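Local coordinates for 5-carboxymethyl-2-hydroxymuconate semialdehyde dehydrogenase (Thermus thermophilus, PDB 2D4E) that oxidises 5-carboxymethyl-2-hydroxymuconate semialdehyde to the corresponding acid, using NAD as the electron acceptor, at the interface of chains A and B. Residues are numbered along the deposited sequence; one frame, centred on the assembly and turned at random. Chains: chain A/B, 5-carboxymethyl-2-hydroxymuconate semialdehyde dehydrogenase.

Contact 1: the interface of chains A and B. Residues chain A 145, 148, 158, 500; chain B 473-474, 490.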
loop_
_atom_site.group_PDB
_atom_site.type_symbol
_atom_site.label_atom_id
_atom_site.label_comp_id
_atom_site.label_asym_id
_atom_site.label_seq_id
_atom_site.Cartn_x
_atom_site.Cartn_y
_atom_site.Cartn_z
ATOM N N ASP A 145 -6.619 -4.697 -5.299
ATOM C CA ASP A 145 -6.837 -3.736 -4.240
ATOM C C ASP A 145 -6.572 -4.360 -2.883
ATOM O O ASP A 145 -5.507 -4.935 -2.677
ATOM C CB ASP A 145 -8.219 -3.080 -4.255
ATOM C CG ASP A 145 -8.211 -1.738 -3.511
ATOM O OD1 ASP A 145 -9.214 -1.359 -2.869
ATOM O OD2 ASP A 145 -7.174 -1.045 -3.566
ATOM N N PHE A 148 -10.287 -6.487 3.780
ATOM C CA PHE A 148 -10.630 -5.866 5.046
ATOM C C PHE A 148 -11.383 -6.873 5.915
ATOM O O PHE A 148 -12.574 -6.720 6.170
ATOM C CB PHE A 148 -11.510 -4.633 4.832
ATOM C CG PHE A 148 -10.826 -3.509 4.117
ATOM C CD1 PHE A 148 -10.989 -3.335 2.748
ATOM C CD2 PHE A 148 -10.024 -2.614 4.814
ATOM C CE1 PHE A 148 -10.365 -2.283 2.086
ATOM C CE2 PHE A 148 -9.394 -1.560 4.159
ATOM C CZ PHE A 148 -9.567 -1.396 2.793
ATOM N N THR A 158 -11.863 -5.838 -1.780
ATOM C CA THR A 158 -12.147 -4.899 -2.845
ATOM C C THR A 158 -11.381 -5.256 -4.105
ATOM O O THR A 158 -10.286 -5.815 -4.038
ATOM C CB THR A 158 -11.765 -3.466 -2.406
ATOM O OG1 THR A 158 -10.392 -3.441 -1.993
ATOM C CG2 THR A 158 -12.640 -3.024 -1.232
ATOM N N THR A 500 -16.663 -3.116 -3.425
ATOM C CA THR A 500 -16.463 -3.708 -2.110
ATOM C C THR A 500 -17.390 -4.915 -2.059
ATOM O O THR A 500 -18.603 -4.795 -2.245
ATOM C CB THR A 500 -16.828 -2.725 -0.968
ATOM O OG1 THR A 500 -15.883 -1.646 -0.936
ATOM C CG2 THR A 500 -16.808 -3.442 0.381
ATOM N N THR B 473 -13.859 0.422 4.216
ATOM C CA THR B 473 -14.039 0.062 2.808
ATOM C C THR B 473 -14.543 1.192 1.911
ATOM O O THR B 473 -15.242 2.096 2.364
ATOM C CB THR B 473 -15.002 -1.134 2.664
ATOM O OG1 THR B 473 -16.336 -0.720 2.984
ATOM C CG2 THR B 473 -14.588 -2.263 3.602
ATOM N N PRO B 474 -14.187 1.156 0.615
ATOM C CA PRO B 474 -14.644 2.209 -0.295
ATOM C C PRO B 474 -16.153 2.116 -0.529
ATOM O O PRO B 474 -16.668 1.085 -0.970
ATOM C CB PRO B 474 -13.819 1.956 -1.557
ATOM C CG PRO B 474 -13.627 0.469 -1.537
ATOM C CD PRO B 474 -13.315 0.195 -0.085
ATOM N N TYR B 490 -9.893 5.948 1.258
ATOM C CA TYR B 490 -10.493 6.296 -0.029
ATOM C C TYR B 490 -11.057 7.709 0.004
ATOM O O TYR B 490 -11.115 8.386 -1.021
ATOM C CB TYR B 490 -11.586 5.291 -0.411
ATOM C CG TYR B 490 -11.068 3.875 -0.458
ATOM C CD1 TYR B 490 -11.104 3.061 0.678
ATOM C CD2 TYR B 490 -10.459 3.373 -1.613
ATOM C CE1 TYR B 490 -10.539 1.784 0.669
ATOM C CE2 TYR B 490 -9.890 2.099 -1.632
ATOM C CZ TYR B 490 -9.933 1.312 -0.488
ATOM O OH TYR B 490 -9.360 0.061 -0.495
#
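B:Tyr490 and A:Asp145 approach from opposite directions where the beta-arm of one subunit, the oligomerisation element of the aldehyde dehydrogenase family, lies against its partner. Chain A brings strands 145-147, 154-162 and 496-504; chain B brings helix 488-495 and the loop in which B:Pro474 begins the family's conserved PFGG motif.

Side-chain hydroxyls make polar bonds across. The phenol OH of B:Tyr490 donates to carboxylate oxygen OD1 of A:Asp145 at 2.8 Å, on the syn side and 27° out of the carboxylate plane. Within chain A, A:Thr158 OG1 donates to the same oxygen from the anti side, and both donors stand on one face of the carboxylate. This double grip probably fixes its rotation. With the A:Asp145 side chain swung away from the backbone N (chi1 -158°), OD1 comes within range of both hydroxyls. Further along, A:Thr500 OG1 donates to the backbone O of B:Pro474 at 2.8 Å, tilted from the carbonyl plane.

The apolar contacts close in around these bonds. A:Thr158 CG2 meets B:Pro474 CD tip to tip at a snug 3.5 Å, and A:Thr500 CG2 lies 3.7 Å from B:Thr473 CB, the two threonines crossing at about a right angle. B:Thr473 CG2 rests near A:Phe148 CD1, while A:Phe148 CZ lies in plane at the tyrosine edge, 3.9 Å from B:Tyr490 CE1. Within chain B, B:Pro474 CB sits over the centre of the B:Tyr490 ring.

Contact 2: the interface of chains A and B. Residues chain A 474, 489-490; chain B 145-146, 148, 158, 498.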
loop_
_atom_site.group_PDB
_atom_site.type_symbol
_atom_site.label_atom_id
_atom_site.label_comp_id
_atom_site.label_asym_id
_atom_site.label_seq_id
_atom_site.Cartn_x
_atom_site.Cartn_y
_atom_site.Cartn_z
ATOM N N PRO A 474 2.349 10.459 -9.359
ATOM C CA PRO A 474 1.089 11.086 -9.755
ATOM C C PRO A 474 1.337 12.415 -10.468
ATOM O O PRO A 474 2.015 13.301 -9.942
ATOM C CB PRO A 474 0.348 11.239 -8.427
ATOM C CG PRO A 474 1.446 11.406 -7.439
ATOM C CD PRO A 474 2.475 10.399 -7.893
ATOM N N THR A 489 -0.211 3.551 -10.950
ATOM C CA THR A 489 -1.417 3.162 -10.228
ATOM C C THR A 489 -2.376 4.314 -9.951
ATOM O O THR A 489 -3.546 4.089 -9.637
ATOM C CB THR A 489 -1.057 2.492 -8.892
ATOM O OG1 THR A 489 -0.456 3.456 -8.018
ATOM C CG2 THR A 489 -0.074 1.361 -9.127
ATOM N N TYR A 490 -1.895 5.546 -10.061
ATOM C CA TYR A 490 -2.766 6.692 -9.816
ATOM C C TYR A 490 -3.793 6.838 -10.939
ATOM O O TYR A 490 -4.907 7.305 -10.717
ATOM C CB TYR A 490 -1.936 7.969 -9.663
ATOM C CG TYR A 490 -0.975 7.900 -8.497
ATOM C CD1 TYR A 490 0.336 7.449 -8.670
ATOM C CD2 TYR A 490 -1.397 8.227 -7.205
ATOM C CE1 TYR A 490 1.203 7.321 -7.585
ATOM C CE2 TYR A 490 -0.543 8.105 -6.115
ATOM C CZ TYR A 490 0.754 7.651 -6.308
ATOM O OH TYR A 490 1.591 7.515 -5.226
ATOM N N ASP B 145 1.956 9.307 1.780
ATOM C CA ASP B 145 1.856 8.632 0.501
ATOM C C ASP B 145 3.090 7.780 0.255
ATOM O O ASP B 145 3.455 6.976 1.114
ATOM C CB ASP B 145 1.617 9.562 -0.688
ATOM C CG ASP B 145 1.023 8.807 -1.881
ATOM O OD1 ASP B 145 1.314 9.153 -3.048
ATOM O OD2 ASP B 145 0.252 7.846 -1.644
ATOM N N ARG B 146 3.763 7.987 -0.875
ATOM C CA ARG B 146 4.897 7.138 -1.247
ATOM C C ARG B 146 6.217 7.798 -1.640
ATOM O O ARG B 146 6.312 9.017 -1.782
ATOM C CB ARG B 146 4.451 6.246 -2.412
ATOM C CG ARG B 146 3.127 5.501 -2.174
ATOM C CD ARG B 146 2.635 4.787 -3.434
ATOM N NE ARG B 146 3.590 3.793 -3.924
ATOM C CZ ARG B 146 3.467 3.117 -5.066
ATOM N NH1 ARG B 146 2.425 3.321 -5.865
ATOM N NH2 ARG B 146 4.396 2.235 -5.415
ATOM N N PHE B 148 9.422 7.370 -4.519
ATOM C CA PHE B 148 9.767 6.754 -5.790
ATOM C C PHE B 148 11.215 7.116 -6.113
ATOM O O PHE B 148 11.481 7.972 -6.953
ATOM C CB PHE B 148 8.846 7.254 -6.908
ATOM C CG PHE B 148 7.401 6.879 -6.729
ATOM C CD1 PHE B 148 6.527 7.715 -6.047
ATOM C CD2 PHE B 148 6.909 5.686 -7.253
ATOM C CE1 PHE B 148 5.182 7.372 -5.892
ATOM C CE2 PHE B 148 5.568 5.334 -7.102
ATOM C CZ PHE B 148 4.706 6.179 -6.420
ATOM N N THR B 158 5.911 11.620 -2.643
ATOM C CA THR B 158 4.613 12.255 -2.712
ATOM C C THR B 158 4.011 12.458 -1.336
ATOM O O THR B 158 4.315 11.723 -0.388
ATOM C CB THR B 158 3.647 11.400 -3.560
ATOM O OG1 THR B 158 3.579 10.076 -3.008
ATOM C CG2 THR B 158 4.138 11.312 -5.011
ATOM N N LEU B 498 -2.835 15.397 -4.171
ATOM C CA LEU B 498 -1.544 14.731 -4.192
ATOM C C LEU B 498 -0.492 15.716 -4.697
ATOM O O LEU B 498 -0.802 16.641 -5.448
ATOM C CB LEU B 498 -1.583 13.505 -5.108
ATOM C CG LEU B 498 -2.199 12.242 -4.497
ATOM C CD1 LEU B 498 -2.578 11.256 -5.601
ATOM C CD2 LEU B 498 -1.206 11.617 -3.513
HETATM O O HOH W 1 -0.454 4.465 -5.238
#
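Helix 488-495 of chain A and the loop carrying A:Pro474 meet strands 146-150, 154-162 and 496-504 of chain B, the beta-arm of this aldehyde dehydrogenase, with B:Asp145 just ahead of the first strand. The two-fold repeats the anchoring of the tyrosine hydroxyl on the aspartate with chains exchanged. What this patch adds is the packing around A:Tyr490.

At the CD2-CE2 rim of the tyrosine, B:Leu498 brings its CD1 branch obliquely to A:Tyr490 CD2 at 3.6 Å, and the same methyl lies 4.1 Å from A:Pro474 CB. Near the phenol oxygen, B:Arg146 slides past in the opposite direction and puts its CD 3.4 Å from A:Tyr490 OH, ring and guanidinium planes lying 26° apart. The arginine chain bends at its third torsion (chi3 60°), carrying its guanidinium over B:Phe148, whose CZ sits 3.5 Å from the guanidinium plane, over its centre. The backbone N of B:Arg146 donates to B:Thr158 OG1 at 3.0 Å, tying neighbouring arm strands together behind the contact.

A:Thr489 OG1 lies above the rim of the tyrosine ring and in plane with the edge of the B:Arg146 guanidinium. Water 1 joins the two, 3.0 Å from A:Thr489 OG1 and 3.2 Å from B:Arg146 NH1.

Contact 3: the interface of chains A and B. Residues chain A 294, 328, 331-332, 343; chain B 512-514.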
loop_
_atom_site.group_PDB
_atom_site.type_symbol
_atom_site.label_atom_id
_atom_site.label_comp_id
_atom_site.label_asym_id
_atom_site.label_seq_id
_atom_site.Cartn_x
_atom_site.Cartn_y
_atom_site.Cartn_z
ATOM N N VAL A 294 16.218 28.484 -18.576
ATOM C CA VAL A 294 16.195 28.807 -19.998
ATOM C C VAL A 294 15.485 27.683 -20.750
ATOM O O VAL A 294 14.614 27.926 -21.584
ATOM C CB VAL A 294 17.624 28.986 -20.552
ATOM C CG1 VAL A 294 17.609 29.017 -22.074
ATOM C CG2 VAL A 294 18.226 30.274 -19.998
ATOM N N ARG A 328 21.112 34.496 -22.839
ATOM C CA ARG A 328 20.914 33.125 -23.294
ATOM C C ARG A 328 19.750 33.073 -24.285
ATOM O O ARG A 328 19.858 32.458 -25.342
ATOM C CB ARG A 328 20.649 32.198 -22.100
ATOM C CG ARG A 328 21.886 31.919 -21.247
ATOM C CD ARG A 328 22.863 31.001 -21.973
ATOM N NE ARG A 328 22.342 29.639 -22.063
ATOM C CZ ARG A 328 22.450 28.728 -21.098
ATOM N NH1 ARG A 328 23.072 29.023 -19.965
ATOM N NH2 ARG A 328 21.914 27.523 -21.257
ATOM N N ALA A 331 20.642 34.237 -27.618
ATOM C CA ALA A 331 21.447 33.283 -28.369
ATOM C C ALA A 331 20.710 32.014 -28.811
ATOM O O ALA A 331 21.284 31.176 -29.503
ATOM C CB ALA A 331 22.678 32.906 -27.557
ATOM N N ILE A 332 19.450 31.866 -28.409
ATOM C CA ILE A 332 18.659 30.694 -28.793
ATOM C C ILE A 332 18.619 30.568 -30.322
ATOM O O ILE A 332 18.377 31.548 -31.028
ATOM C CB ILE A 332 17.197 30.811 -28.283
ATOM C CG1 ILE A 332 17.160 30.786 -26.752
ATOM C CG2 ILE A 332 16.342 29.691 -28.865
ATOM C CD1 ILE A 332 17.586 29.481 -26.144
ATOM N N GLU A 343 16.753 25.143 -31.965
ATOM C CA GLU A 343 16.360 25.054 -30.563
ATOM C C GLU A 343 14.902 25.499 -30.405
ATOM O O GLU A 343 14.126 24.874 -29.672
ATOM C CB GLU A 343 17.310 25.898 -29.707
ATOM C CG GLU A 343 18.682 25.241 -29.576
ATOM C CD GLU A 343 19.732 26.126 -28.940
ATOM O OE1 GLU A 343 20.728 25.574 -28.430
ATOM O OE2 GLU A 343 19.579 27.362 -28.954
ATOM N N LYS B 512 21.210 21.925 -22.874
ATOM C CA LYS B 512 21.719 23.277 -23.070
ATOM C C LYS B 512 21.022 23.997 -24.220
ATOM O O LYS B 512 21.008 23.519 -25.356
ATOM C CB LYS B 512 23.228 23.238 -23.324
ATOM C CG LYS B 512 24.013 22.483 -22.260
ATOM C CD LYS B 512 23.721 23.009 -20.863
ATOM C CE LYS B 512 24.488 22.226 -19.809
ATOM N NZ LYS B 512 25.959 22.336 -20.019
ATOM N N PHE B 513 20.436 25.148 -23.905
ATOM C CA PHE B 513 19.738 25.972 -24.882
ATOM C C PHE B 513 20.405 27.339 -24.887
ATOM O O PHE B 513 20.677 27.902 -23.827
ATOM C CB PHE B 513 18.263 26.129 -24.495
ATOM C CG PHE B 513 17.321 25.264 -25.291
ATOM C CD1 PHE B 513 17.600 23.916 -25.513
ATOM C CD2 PHE B 513 16.135 25.795 -25.796
ATOM C CE1 PHE B 513 16.711 23.108 -26.227
ATOM C CE2 PHE B 513 15.241 24.997 -26.508
ATOM C CZ PHE B 513 15.529 23.650 -26.723
ATOM N N GLY B 514 20.678 27.863 -26.078
ATOM C CA GLY B 514 21.299 29.171 -26.178
ATOM C C GLY B 514 22.745 29.230 -25.721
ATOM O O GLY B 514 23.192 30.255 -25.205
#
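This is a tail-docking interface: the extreme C-terminal segment of chain B lies across chain A and probably helps hold the two subunits of the two-fold dimer together far from the beta-arm. The tail, B:Lys512 to B:Gly514, is received by helices 286-298 and 315-331, by the loop residue A:Ile332 just after the second helix, and by the loop carrying A:Glu343.

Backbone atoms of the tail are gripped from two sides. A:Arg328 clasps the carbonyl O of B:Phe513 side-on, with NE at 3.0 Å and NH2 at 2.9 Å. The acceptor lies almost in the guanidinium plane, and NE also approaches in the carbonyl plane. Bends in the arginine chain at chi2 and chi3 (-72° and -71°) turn this edge toward the tail. On the other side of the peptide, B:Gly514 N donates to A:Glu343 OE2 at 3.1 Å, reaching it from above the carboxylate plane.

Apolar groups hold the strap down. A:Ile332 CD1 touches B:Gly514 CA and lies 3.8 Å from B:Phe513 CB, which A:Val294 CG1 approaches at the same distance. The methylene CB of A:Glu343 stands 3.9 Å above the B:Phe513 ring plane, toward the rim. Because the polar bonds engage main-chain atoms, the site probably fixes the path of the tail and helps stabilise the dimer.

Contact 4: the interface of chains A and B. Residues chain A 267, 497-498; chain B 478, 483, 485.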
loop_
_atom_site.group_PDB
_atom_site.type_symbol
_atom_site.label_atom_id
_atom_site.label_comp_id
_atom_site.label_asym_id
_atom_site.label_seq_id
_atom_site.Cartn_x
_atom_site.Cartn_y
_atom_site.Cartn_z
ATOM N N ARG A 267 -17.313 11.161 -15.988
ATOM C CA ARG A 267 -16.109 11.282 -15.176
ATOM C C ARG A 267 -15.077 11.970 -16.060
ATOM O O ARG A 267 -14.857 11.559 -17.201
ATOM C CB ARG A 267 -15.607 9.895 -14.772
ATOM C CG ARG A 267 -14.445 9.902 -13.796
ATOM C CD ARG A 267 -14.040 8.481 -13.443
ATOM N NE ARG A 267 -15.201 7.698 -13.036
ATOM C CZ ARG A 267 -15.201 6.379 -12.867
ATOM N NH1 ARG A 267 -14.093 5.676 -13.071
ATOM N NH2 ARG A 267 -16.318 5.762 -12.496
ATOM N N ASP A 497 -13.260 1.263 -11.621
ATOM C CA ASP A 497 -14.199 1.475 -10.522
ATOM C C ASP A 497 -13.894 0.508 -9.387
ATOM O O ASP A 497 -13.545 -0.651 -9.625
ATOM C CB ASP A 497 -15.645 1.215 -10.948
ATOM C CG ASP A 497 -16.120 2.150 -12.030
ATOM O OD1 ASP A 497 -15.749 3.341 -11.997
ATOM O OD2 ASP A 497 -16.887 1.683 -12.900
ATOM N N LEU A 498 -14.039 0.983 -8.156
ATOM C CA LEU A 498 -13.820 0.135 -6.998
ATOM C C LEU A 498 -15.108 -0.614 -6.656
ATOM O O LEU A 498 -16.213 -0.118 -6.873
ATOM C CB LEU A 498 -13.384 0.977 -5.800
ATOM C CG LEU A 498 -11.908 1.395 -5.777
ATOM C CD1 LEU A 498 -11.710 2.599 -4.866
ATOM C CD2 LEU A 498 -11.059 0.206 -5.318
ATOM N N VAL B 478 -21.689 3.289 -9.029
ATOM C CA VAL B 478 -21.233 3.369 -10.409
ATOM C C VAL B 478 -22.448 3.780 -11.232
ATOM O O VAL B 478 -23.540 3.942 -10.679
ATOM C CB VAL B 478 -20.681 2.008 -10.929
ATOM C CG1 VAL B 478 -19.440 1.619 -10.136
ATOM C CG2 VAL B 478 -21.750 0.922 -10.831
ATOM N N ASP B 483 -20.259 8.850 -8.153
ATOM C CA ASP B 483 -18.856 8.590 -8.446
ATOM C C ASP B 483 -18.037 8.936 -7.204
ATOM O O ASP B 483 -18.567 9.524 -6.254
ATOM C CB ASP B 483 -18.408 9.429 -9.657
ATOM C CG ASP B 483 -17.008 9.070 -10.137
ATOM O OD1 ASP B 483 -16.674 7.864 -10.184
ATOM O OD2 ASP B 483 -16.241 9.995 -10.477
ATOM N N ARG B 485 -15.384 7.830 -3.910
ATOM C CA ARG B 485 -15.624 6.953 -2.775
ATOM C C ARG B 485 -15.408 7.639 -1.427
ATOM O O ARG B 485 -14.654 8.601 -1.316
ATOM C CB ARG B 485 -14.715 5.721 -2.878
ATOM C CG ARG B 485 -15.029 4.807 -4.066
ATOM C CD ARG B 485 -16.360 4.093 -3.878
ATOM N NE ARG B 485 -16.670 3.170 -4.966
ATOM C CZ ARG B 485 -17.204 3.521 -6.134
ATOM N NH1 ARG B 485 -17.495 4.789 -6.390
ATOM N NH2 ARG B 485 -17.463 2.595 -7.048
#
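A:Arg267 and B:Asp483 cross at about a right angle, yet their guanidinium and carboxylate planes are nearly parallel, 6° apart. The aspartate oxygen OD1 stands above the guanidinium plane, displaced outward past its NE and NH2 atoms, and lies 3.1 Å from A:Arg267 NH2. No N-H of NH2 points at this oxygen, so the pair is a salt bridge without a hydrogen bond. In this aldehyde dehydrogenase dimer it links strand 267-271 of chain A to the chain B loop that follows the conserved PFGG motif.

One N-H of A:Arg267 NH2 is used within chain A, donating at 2.5 Å to A:Asp497 OD1, which lies close to the guanidinium plane and is met on its syn side. The arginine therefore has one aspartate in plane at its edge and another above the plane, beyond the NE-NH2 side, and the two acids probably help stabilise its positive charge. Extended through its first two torsions, the chain turns at chi3 (-51°) to bring the NH2 corner between them. B:Val478 crosses A:Asp497 obliquely, and B:Val478 CG1 lies 3.9 Å from the carboxylate carbon A:Asp497 CG.

B:Arg485 and A:Leu498 run past each other in opposite directions, with B:Arg485 CG 4.1 Å from A:Leu498 CD1. A bend at chi2 (-69°) lays the arginine alongside the leucine, and B:Arg485 NH2 donates to the backbone O of A:Leu498 at 3.0 Å, tilted out of the carbonyl plane.

Contacts 1 and 2, whose C-alpha centres are about 18 Å apart, are overlapping samples of one two-fold related patch: A:Asp145, A:Phe148, A:Thr158, B:Pro474 and B:Tyr490 of contact 1 recur in contact 2 with the chains exchanged. Contact 4 lies about 12 Å from contact 1 and extends the same seam, since strand 496-504 supplies residues to all three and the loop after B:Pro474 leads into the partner side of contact 4. Contact 3 stands apart, about 51 Å from contact 1 and 33 Å from contact 2. The dimer, half of the deposited tetramer, is thus probably held at a central arm seam and again by outlying C-terminal tails.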